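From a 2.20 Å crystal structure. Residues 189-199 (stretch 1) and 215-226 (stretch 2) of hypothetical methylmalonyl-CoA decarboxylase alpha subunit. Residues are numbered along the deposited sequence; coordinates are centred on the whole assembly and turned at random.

Stretch 1, residues 189-199: IMIKGDAYYMF
Stretch 2 (215-226) SFQDLGGAVVHA

The end of one strand, 189-191, and a short strand, 197-199, are joined by a loop that carries a type I turn from Gly 193 to Tyr 196, closed by Tyr 196 N hydrogen-bonding to Gly 193 O at 3.1 Å. Against them lies a stretch with two helical segments: one starts at Phe 216, with Ser 215 at its N-cap position, and the second begins at Ala 222 and runs on past Ala 226, with Gly 221 at its N-cap position. The axes of strand 197-199 and the helix that starts at Phe 216 approach to 7.2 Å, with 59° between their N-to-C directions. Register is set by CA pairs: Lys 192 CA lies 4.9 Å from Ala 222 CA, Tyr 197 CA lies 4.3 Å from Gly 221 CA, and Met 198 CA lies 5.0 Å from Gly 220 CA. The contact buries 647 Å², and Phe 199, Gln 217 and Ala 222 have the most surface covered.

Phe 199, in an extended backbone (phi/psi -158/152), points its CB toward the helix, with chi1 at 41° (p) and chi2 at -113°. Leu 219 (chi1 t, chi2 p) lays a methyl over one face of this ring, CD2 standing 4.1 Å from the centroid, while Phe 199 CZ meets Phe 216 CD1 at 3.9 Å. A flat ring suits this place because it offers a broad apolar face to the leucine and still reaches Phe 216. The latter (chi1 m, chi2 -35°) also serves Tyr 197 (chi1 p, chi2 77°): its CB sits over the tyrosine ring, 3.7 Å from CE2, and the two rings lie 30° from parallel, centroids 4.9 Å apart, slid so far that they barely overlap.

The CA-to-CB bond of Gln 217 points sideways to the first stretch, but its chain (chi1 and chi2 both m, chi3 -67°) brings the amide to the turn. NE2 donates to Tyr 196 O at 2.9 Å, almost straight at 174°. The amide can donate and accept at once: OE1 lies 2.8 Å from water 1, which accepts from Gly 193 N at 3.0 Å and from Ala 222 N at 2.8 Å, whereas water 2 accepts from NE2 at 3.0 Å and donates to Asp 194 O at 2.6 Å. Thus one side chain and two waters tie the polar backbone of the turn to the helices.

Ala 222 (phi/psi -50/-41) points toward the first strand and loop. Its small methyl permits a close approach: CB lies 3.5 Å from Lys 192 CA and 3.6 Å from Ile 191 O. Met 190, extended with all three chi angles t, reaches across so that its CE is 3.9 Å from Ala 222 CB.

Between these regions the backbone is held by Met 198 N donating to Gly 220 O at 2.8 Å. Gly 220 (phi/psi -155/40) needs its lack of a side chain, since a CB would lie 2.0 Å from Met 198 O; its CA instead makes a CA-H...O contact with Met 198 O at 3.4 Å. That same carbonyl accepts from His 225 NE2 at 2.6 Å, near the plane of the imidazole (chi1 m, chi2 -48°).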

# COMPACT_ATOMS: atom_id res chain seq x y z
N ILE A 189 -19.37 -17.59 -27.10
CA ILE A 189 -20.17 -18.77 -27.38
C ILE A 189 -21.13 -18.32 -28.49
O ILE A 189 -21.90 -17.38 -28.31
CB ILE A 189 -20.98 -19.19 -26.16
CG1 ILE A 189 -20.02 -19.57 -25.02
CG2 ILE A 189 -21.92 -20.34 -26.54
CD1 ILE A 189 -20.69 -19.69 -23.67
N MET A 190 -21.05 -18.99 -29.63
CA MET A 190 -21.87 -18.64 -30.77
C MET A 190 -22.67 -19.82 -31.29
O MET A 190 -22.21 -20.96 -31.27
CB MET A 190 -20.96 -18.11 -31.88
CG MET A 190 -21.69 -17.59 -33.10
SD MET A 190 -20.55 -16.71 -34.16
CE MET A 190 -21.53 -16.51 -35.63
N ILE A 191 -23.88 -19.53 -31.77
CA ILE A 191 -24.76 -20.56 -32.32
C ILE A 191 -24.55 -20.62 -33.83
O ILE A 191 -24.40 -19.58 -34.48
CB ILE A 191 -26.25 -20.24 -32.06
CG1 ILE A 191 -26.51 -20.13 -30.55
CG2 ILE A 191 -27.14 -21.33 -32.66
CD1 ILE A 191 -26.11 -18.82 -29.94
N LYS A 192 -24.51 -21.81 -34.40
CA LYS A 192 -24.33 -21.89 -35.85
C LYS A 192 -25.70 -21.93 -36.50
O LYS A 192 -26.61 -22.59 -36.02
CB LYS A 192 -23.47 -23.10 -36.27
CG LYS A 192 -23.58 -24.36 -35.44
CD LYS A 192 -22.38 -25.28 -35.73
CE LYS A 192 -22.29 -26.49 -34.80
NZ LYS A 192 -23.05 -27.67 -35.31
N GLY A 193 -25.83 -21.19 -37.60
CA GLY A 193 -27.08 -21.13 -38.32
C GLY A 193 -27.09 -19.92 -39.22
O GLY A 193 -26.24 -19.02 -39.10
N ASP A 194 -28.07 -19.88 -40.11
CA ASP A 194 -28.21 -18.78 -41.06
C ASP A 194 -28.29 -17.42 -40.39
O ASP A 194 -27.77 -16.44 -40.91
CB ASP A 194 -29.46 -18.98 -41.91
CG ASP A 194 -29.65 -17.87 -42.92
OD1 ASP A 194 -28.85 -17.80 -43.87
OD2 ASP A 194 -30.59 -17.07 -42.74
N ALA A 195 -28.96 -17.37 -39.24
CA ALA A 195 -29.18 -16.15 -38.47
C ALA A 195 -28.02 -15.66 -37.59
O ALA A 195 -28.11 -14.60 -36.96
CB ALA A 195 -30.41 -16.31 -37.61
N TYR A 196 -26.93 -16.41 -37.53
CA TYR A 196 -25.82 -15.99 -36.68
C TYR A 196 -24.52 -15.84 -37.45
O TYR A 196 -24.11 -16.73 -38.18
CB TYR A 196 -25.60 -16.98 -35.55
CG TYR A 196 -26.88 -17.47 -34.91
CD1 TYR A 196 -27.50 -18.64 -35.35
CD2 TYR A 196 -27.48 -16.75 -33.88
CE1 TYR A 196 -28.69 -19.08 -34.76
CE2 TYR A 196 -28.66 -17.18 -33.30
CZ TYR A 196 -29.26 -18.35 -33.73
OH TYR A 196 -30.41 -18.79 -33.12
N TYR A 197 -23.87 -14.70 -37.28
CA TYR A 197 -22.60 -14.45 -37.93
C TYR A 197 -21.99 -13.19 -37.38
O TYR A 197 -22.62 -12.46 -36.61
CB TYR A 197 -22.79 -14.33 -39.44
CG TYR A 197 -23.78 -13.28 -39.90
CD1 TYR A 197 -23.44 -11.92 -39.90
CD2 TYR A 197 -25.04 -13.65 -40.40
CE1 TYR A 197 -24.33 -10.96 -40.40
CE2 TYR A 197 -25.93 -12.69 -40.90
CZ TYR A 197 -25.56 -11.35 -40.90
OH TYR A 197 -26.42 -10.40 -41.41
N MET A 198 -20.74 -12.94 -37.73
CA MET A 198 -20.09 -11.72 -37.31
C MET A 198 -18.89 -11.41 -38.17
O MET A 198 -18.11 -12.30 -38.52
CB MET A 198 -19.75 -11.73 -35.80
CG MET A 198 -18.75 -12.74 -35.27
SD MET A 198 -18.65 -12.58 -33.43
CE MET A 198 -19.08 -14.14 -32.91
N PHE A 199 -18.79 -10.15 -38.57
CA PHE A 199 -17.69 -9.68 -39.39
C PHE A 199 -17.54 -8.18 -39.22
O PHE A 199 -18.51 -7.49 -38.91
CB PHE A 199 -17.91 -10.05 -40.87
CG PHE A 199 -19.32 -9.87 -41.36
CD1 PHE A 199 -20.09 -10.97 -41.71
CD2 PHE A 199 -19.88 -8.60 -41.49
CE1 PHE A 199 -21.39 -10.82 -42.20
CE2 PHE A 199 -21.18 -8.44 -41.98
CZ PHE A 199 -21.93 -9.55 -42.33
N SER A 215 -21.28 -15.00 -49.24
CA SER A 215 -22.46 -15.10 -48.39
C SER A 215 -22.09 -14.68 -46.96
O SER A 215 -20.91 -14.60 -46.62
CB SER A 215 -22.96 -16.54 -48.37
OG SER A 215 -24.02 -16.72 -47.45
N PHE A 216 -23.10 -14.40 -46.14
CA PHE A 216 -22.85 -14.00 -44.76
C PHE A 216 -22.17 -15.12 -43.97
O PHE A 216 -21.22 -14.87 -43.23
CB PHE A 216 -24.16 -13.61 -44.06
CG PHE A 216 -24.83 -12.39 -44.63
CD1 PHE A 216 -24.08 -11.33 -45.12
CD2 PHE A 216 -26.22 -12.29 -44.65
CE1 PHE A 216 -24.69 -10.19 -45.62
CE2 PHE A 216 -26.84 -11.15 -45.15
CZ PHE A 216 -26.08 -10.10 -45.63
N GLN A 217 -22.65 -16.35 -44.14
CA GLN A 217 -22.09 -17.52 -43.46
C GLN A 217 -20.66 -17.82 -43.88
O GLN A 217 -19.85 -18.25 -43.06
CB GLN A 217 -22.97 -18.75 -43.71
CG GLN A 217 -24.31 -18.69 -43.00
CD GLN A 217 -24.14 -18.52 -41.50
OE1 GLN A 217 -23.65 -19.41 -40.81
NE2 GLN A 217 -24.53 -17.35 -41.00
N ASP A 218 -20.35 -17.61 -45.16
CA ASP A 218 -19.01 -17.87 -45.65
C ASP A 218 -18.03 -16.78 -45.25
O ASP A 218 -16.81 -17.00 -45.26
CB ASP A 218 -19.01 -18.02 -47.17
CG ASP A 218 -19.72 -19.28 -47.63
OD1 ASP A 218 -19.98 -20.16 -46.78
OD2 ASP A 218 -20.00 -19.40 -48.85
N LEU A 219 -18.55 -15.61 -44.89
CA LEU A 219 -17.69 -14.50 -44.48
C LEU A 219 -17.43 -14.52 -42.98
O LEU A 219 -16.30 -14.31 -42.54
CB LEU A 219 -18.31 -13.16 -44.87
CG LEU A 219 -17.44 -11.93 -44.58
CD1 LEU A 219 -16.13 -12.04 -45.38
CD2 LEU A 219 -18.19 -10.64 -44.95
N GLY A 220 -18.47 -14.79 -42.19
CA GLY A 220 -18.30 -14.81 -40.75
C GLY A 220 -19.31 -15.66 -39.98
O GLY A 220 -19.77 -15.26 -38.92
N GLY A 221 -19.64 -16.83 -40.51
CA GLY A 221 -20.58 -17.71 -39.83
C GLY A 221 -19.89 -18.36 -38.65
O GLY A 221 -18.67 -18.30 -38.53
N ALA A 222 -20.66 -18.98 -37.77
CA ALA A 222 -20.10 -19.63 -36.59
C ALA A 222 -18.93 -20.56 -36.94
O ALA A 222 -17.92 -20.60 -36.24
CB ALA A 222 -21.18 -20.40 -35.86
N VAL A 223 -19.07 -21.31 -38.03
CA VAL A 223 -18.03 -22.24 -38.42
C VAL A 223 -16.70 -21.56 -38.75
O VAL A 223 -15.65 -22.01 -38.30
CB VAL A 223 -18.50 -23.12 -39.59
CG1 VAL A 223 -17.38 -24.03 -40.03
CG2 VAL A 223 -19.70 -23.95 -39.17
N VAL A 224 -16.73 -20.48 -39.52
CA VAL A 224 -15.47 -19.81 -39.86
C VAL A 224 -14.72 -19.34 -38.61
O VAL A 224 -13.51 -19.48 -38.53
CB VAL A 224 -15.66 -18.57 -40.78
CG1 VAL A 224 -16.44 -18.95 -42.04
CG2 VAL A 224 -16.36 -17.48 -40.03
N HIS A 225 -15.45 -18.80 -37.63
CA HIS A 225 -14.82 -18.28 -36.43
C HIS A 225 -14.42 -19.34 -35.39
O HIS A 225 -13.46 -19.14 -34.65
CB HIS A 225 -15.71 -17.23 -35.77
CG HIS A 225 -15.96 -16.03 -36.64
ND1 HIS A 225 -14.95 -15.36 -37.30
CD2 HIS A 225 -17.10 -15.38 -36.96
CE1 HIS A 225 -15.46 -14.36 -37.99
NE2 HIS A 225 -16.76 -14.35 -37.80
N ALA A 226 -15.14 -20.45 -35.33
CA ALA A 226 -14.79 -21.49 -34.37
C ALA A 226 -13.77 -22.46 -34.94
O ALA A 226 -13.17 -23.24 -34.20
CB ALA A 226 -16.04 -22.24 -33.92
O HOH W 1 -23.47 -19.34 -37.97
O HOH W 2 -26.29 -15.93 -43.00